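Local coordinates for Blr6230 protein (Bradyrhizobium diazoefficiens, PDB 5WCM) that is a subclass B3 metallo-beta-lactamase that probably uses zinc to hydrolyse beta-lactam antibiotics, and that binds a sulfonamide inhibitor, at residues K64-T69 with T86-V91. Numbering follows the deposited sequence.
Sequences KLILNT and TGAQLV
I66 sits mid-ladder between two parallel strands: its amide N gives a nearly straight hydrogen bond to Q89 O (2.8 Å, 171° at the hydrogen). I66 O then receives V91 N at 2.8 Å, almost in line with its C=O bond. Q89 N to K64 O and N68 N to V91 O, both 3.1 Å, extend the ladder at its two ends, the latter more bent at 144°.

Side chains sort by face. On one, L67 and V91 lie side by side, with L67 CD1 3.8 Å from V91 CB; L65 runs alongside Q89, its CD2 3.9 Å from Q89 CB. L65, L67 and V91 turn toward the second sheet, L65 meeting V131 and L133, V91 meeting V131 and W153, L67 meeting W153; Q89 is exposed. On the other, I66 crosses L90: CG2, anti to the backbone N, meets L90 CD1 at 3.9 Å, while CG1 turns to A88 CB. F79 and I82 of helix 79-86 close over I66.

That helix ends in an ST turn, T86 OG1 accepting from A88 N, and G87, with positive phi, redirects the chain into strand 89-93. Near the far end of segment 64-69, N68 ND2 hydrogen-bonds D39 OD1 and H70 O, just before the zinc ligands H70, H72, D74 and H75. Strand 63-67, the zinc-binding H70-H75 segment, helix 79-86 and parallel strand 89-93 form the beta-alpha-beta crossover of the metallo-beta-lactamase alpha-beta/beta-alpha fold.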
ATOM      1  N   LYS A  64      -4.207 -10.905 -12.895  1.00 12.89           N
ATOM      2  CA  LYS A  64      -3.069 -11.798 -13.126  1.00 14.11           C
ATOM      3  C   LYS A  64      -2.027 -11.721 -12.035  1.00 14.10           C
ATOM      4  O   LYS A  64      -1.341 -12.709 -11.761  1.00 13.87           O
ATOM      5  CB  LYS A  64      -2.378 -11.476 -14.459  1.00 15.70           C
ATOM      6  CG  LYS A  64      -3.278 -11.374 -15.671  1.00 20.95           C
ATOM      7  CD  LYS A  64      -3.952 -12.685 -15.994  1.00 22.63           C
ATOM      8  CE  LYS A  64      -4.756 -12.544 -17.281  1.00 25.16           C
ATOM      9  NZ  LYS A  64      -5.317 -13.845 -17.721  1.00 32.20           N
ATOM     10  N   LEU A  65      -1.877 -10.530 -11.464  1.00 14.09           N
ATOM     11  CA  LEU A  65      -0.899 -10.266 -10.406  1.00 13.39           C
ATOM     12  C   LEU A  65      -1.591  -9.520  -9.285  1.00 12.06           C
ATOM     13  O   LEU A  65      -2.393  -8.624  -9.526  1.00 12.09           O
ATOM     14  CB  LEU A  65       0.276  -9.417 -10.911  1.00 14.24           C
ATOM     15  CG  LEU A  65       1.146 -10.010 -12.023  1.00 14.69           C
ATOM     16  CD1 LEU A  65       2.158  -8.967 -12.470  1.00 17.56           C
ATOM     17  CD2 LEU A  65       1.827 -11.290 -11.558  1.00 17.74           C
ATOM     18  N   ILE A  66      -1.220  -9.890  -8.072  1.00 12.14           N
ATOM     19  CA  ILE A  66      -1.612  -9.167  -6.883  1.00 11.55           C
ATOM     20  C   ILE A  66      -0.316  -8.667  -6.263  1.00 11.05           C
ATOM     21  O   ILE A  66       0.586  -9.477  -5.992  1.00 11.46           O
ATOM     22  CB  ILE A  66      -2.347 -10.056  -5.871  1.00 12.41           C
ATOM     23  CG1 ILE A  66      -3.599 -10.689  -6.500  1.00 13.29           C
ATOM     24  CG2 ILE A  66      -2.723  -9.246  -4.627  1.00 13.16           C
ATOM     25  CD1 ILE A  66      -4.161 -11.861  -5.704  1.00 16.37           C
ATOM     26  N   LEU A  67      -0.230  -7.359  -6.032  1.00 10.65           N
ATOM     27  CA  LEU A  67       0.932  -6.759  -5.378  1.00 10.62           C
ATOM     28  C   LEU A  67       0.531  -6.283  -3.999  1.00 10.45           C
ATOM     29  O   LEU A  67      -0.608  -5.848  -3.800  1.00 11.60           O
ATOM     30  CB  LEU A  67       1.499  -5.578  -6.188  1.00 11.71           C
ATOM     31  CG  LEU A  67       2.508  -5.971  -7.278  1.00 13.15           C
ATOM     32  CD1 LEU A  67       2.026  -7.043  -8.251  1.00 13.40           C
ATOM     33  CD2 LEU A  67       2.927  -4.720  -8.039  1.00 13.91           C
ATOM     34  N   ASN A  68       1.479  -6.336  -3.067  1.00 10.37           N
ATOM     35  CA  ASN A  68       1.230  -5.857  -1.698  1.00 10.34           C
ATOM     36  C   ASN A  68       2.178  -4.710  -1.405  1.00 10.49           C
ATOM     37  O   ASN A  68       3.376  -4.774  -1.742  1.00 10.77           O
ATOM     38  CB  ASN A  68       1.483  -7.010  -0.701  1.00 10.42           C
ATOM     39  CG  ASN A  68       1.059  -6.740   0.765  1.00 10.25           C
ATOM     40  OD1 ASN A  68       1.683  -7.309   1.670  1.00 11.11           O
ATOM     41  ND2 ASN A  68      -0.007  -5.984   1.016  1.00 10.08           N
ATOM     42  N   THR A  69       1.662  -3.695  -0.713  1.00 10.14           N
ATOM     43  CA  THR A  69       2.495  -2.652  -0.100  1.00 10.24           C
ATOM     44  C   THR A  69       3.093  -3.159   1.204  1.00 10.21           C
ATOM     45  O   THR A  69       4.293  -3.097   1.410  1.00 11.48           O
ATOM     46  CB  THR A  69       1.699  -1.358   0.171  1.00 11.36           C
ATOM     47  OG1 THR A  69       0.488  -1.672   0.861  1.00 12.09           O
ATOM     48  CG2 THR A  69       1.418  -0.601  -1.111  1.00 12.44           C
ATOM     49  N   THR A  86      -8.787 -16.498  -8.766  1.00 15.85           N
ATOM     50  CA  THR A  86      -8.255 -15.986 -10.035  1.00 15.69           C
ATOM     51  C   THR A  86      -7.072 -16.762 -10.603  1.00 15.97           C
ATOM     52  O   THR A  86      -6.784 -16.685 -11.807  1.00 16.97           O
ATOM     53  CB  THR A  86      -7.805 -14.516  -9.893  1.00 16.32           C
ATOM     54  OG1 THR A  86      -6.726 -14.438  -8.948  1.00 15.20           O
ATOM     55  CG2 THR A  86      -8.969 -13.628  -9.464  1.00 17.15           C
ATOM     56  N   GLY A  87      -6.350 -17.464  -9.737  1.00 15.62           N
ATOM     57  CA  GLY A  87      -5.065 -18.068 -10.104  1.00 17.45           C
ATOM     58  C   GLY A  87      -3.917 -17.073 -10.258  1.00 16.34           C
ATOM     59  O   GLY A  87      -2.857 -17.428 -10.780  1.00 17.19           O
ATOM     60  N   ALA A  88      -4.109 -15.841  -9.787  1.00 15.40           N
ATOM     61  CA  ALA A  88      -3.063 -14.812  -9.853  1.00 14.82           C
ATOM     62  C   ALA A  88      -1.841 -15.159  -9.007  1.00 15.49           C
ATOM     63  O   ALA A  88      -1.892 -15.990  -8.100  1.00 17.46           O
ATOM     64  CB  ALA A  88      -3.629 -13.478  -9.415  1.00 15.58           C
ATOM     65  N   GLN A  89      -0.734 -14.517  -9.337  1.00 14.49           N
ATOM     66  CA  GLN A  89       0.475 -14.604  -8.548  1.00 15.34           C
ATOM     67  C   GLN A  89       0.527 -13.434  -7.576  1.00 13.98           C
ATOM     68  O   GLN A  89       0.205 -12.308  -7.962  1.00 14.80           O
ATOM     69  CB  GLN A  89       1.710 -14.622  -9.443  1.00 19.22           C
ATOM     70  CG  GLN A  89       1.885 -15.908 -10.232  1.00 23.92           C
ATOM     71  CD  GLN A  89       3.100 -15.859 -11.136  1.00 31.51           C
ATOM     72  OE1 GLN A  89       3.151 -15.067 -12.082  1.00 42.79           O
ATOM     73  NE2 GLN A  89       4.062 -16.685 -10.857  1.00 54.51           N
ATOM     74  N   LEU A  90       0.995 -13.703  -6.357  1.00 13.26           N
ATOM     75  CA  LEU A  90       1.212 -12.682  -5.321  1.00 12.98           C
ATOM     76  C   LEU A  90       2.687 -12.274  -5.269  1.00 11.59           C
ATOM     77  O   LEU A  90       3.593 -13.116  -5.165  1.00 13.00           O
ATOM     78  CB  LEU A  90       0.757 -13.165  -3.937  1.00 13.46           C
ATOM     79  CG  LEU A  90       1.069 -12.262  -2.728  1.00 13.18           C
ATOM     80  CD1 LEU A  90       0.359 -10.926  -2.838  1.00 14.75           C
ATOM     81  CD2 LEU A  90       0.706 -12.939  -1.421  1.00 13.79           C
ATOM     82  N   VAL A  91       2.896 -10.965  -5.336  1.00 11.66           N
ATOM     83  CA  VAL A  91       4.220 -10.352  -5.354  1.00 11.54           C
ATOM     84  C   VAL A  91       4.338  -9.411  -4.152  1.00 12.15           C
ATOM     85  O   VAL A  91       3.477  -8.545  -3.955  1.00 12.66           O
ATOM     86  CB  VAL A  91       4.432  -9.553  -6.652  1.00 13.11           C
ATOM     87  CG1 VAL A  91       5.856  -9.003  -6.713  1.00 14.84           C
ATOM     88  CG2 VAL A  91       4.084 -10.392  -7.878  1.00 13.78           C
TER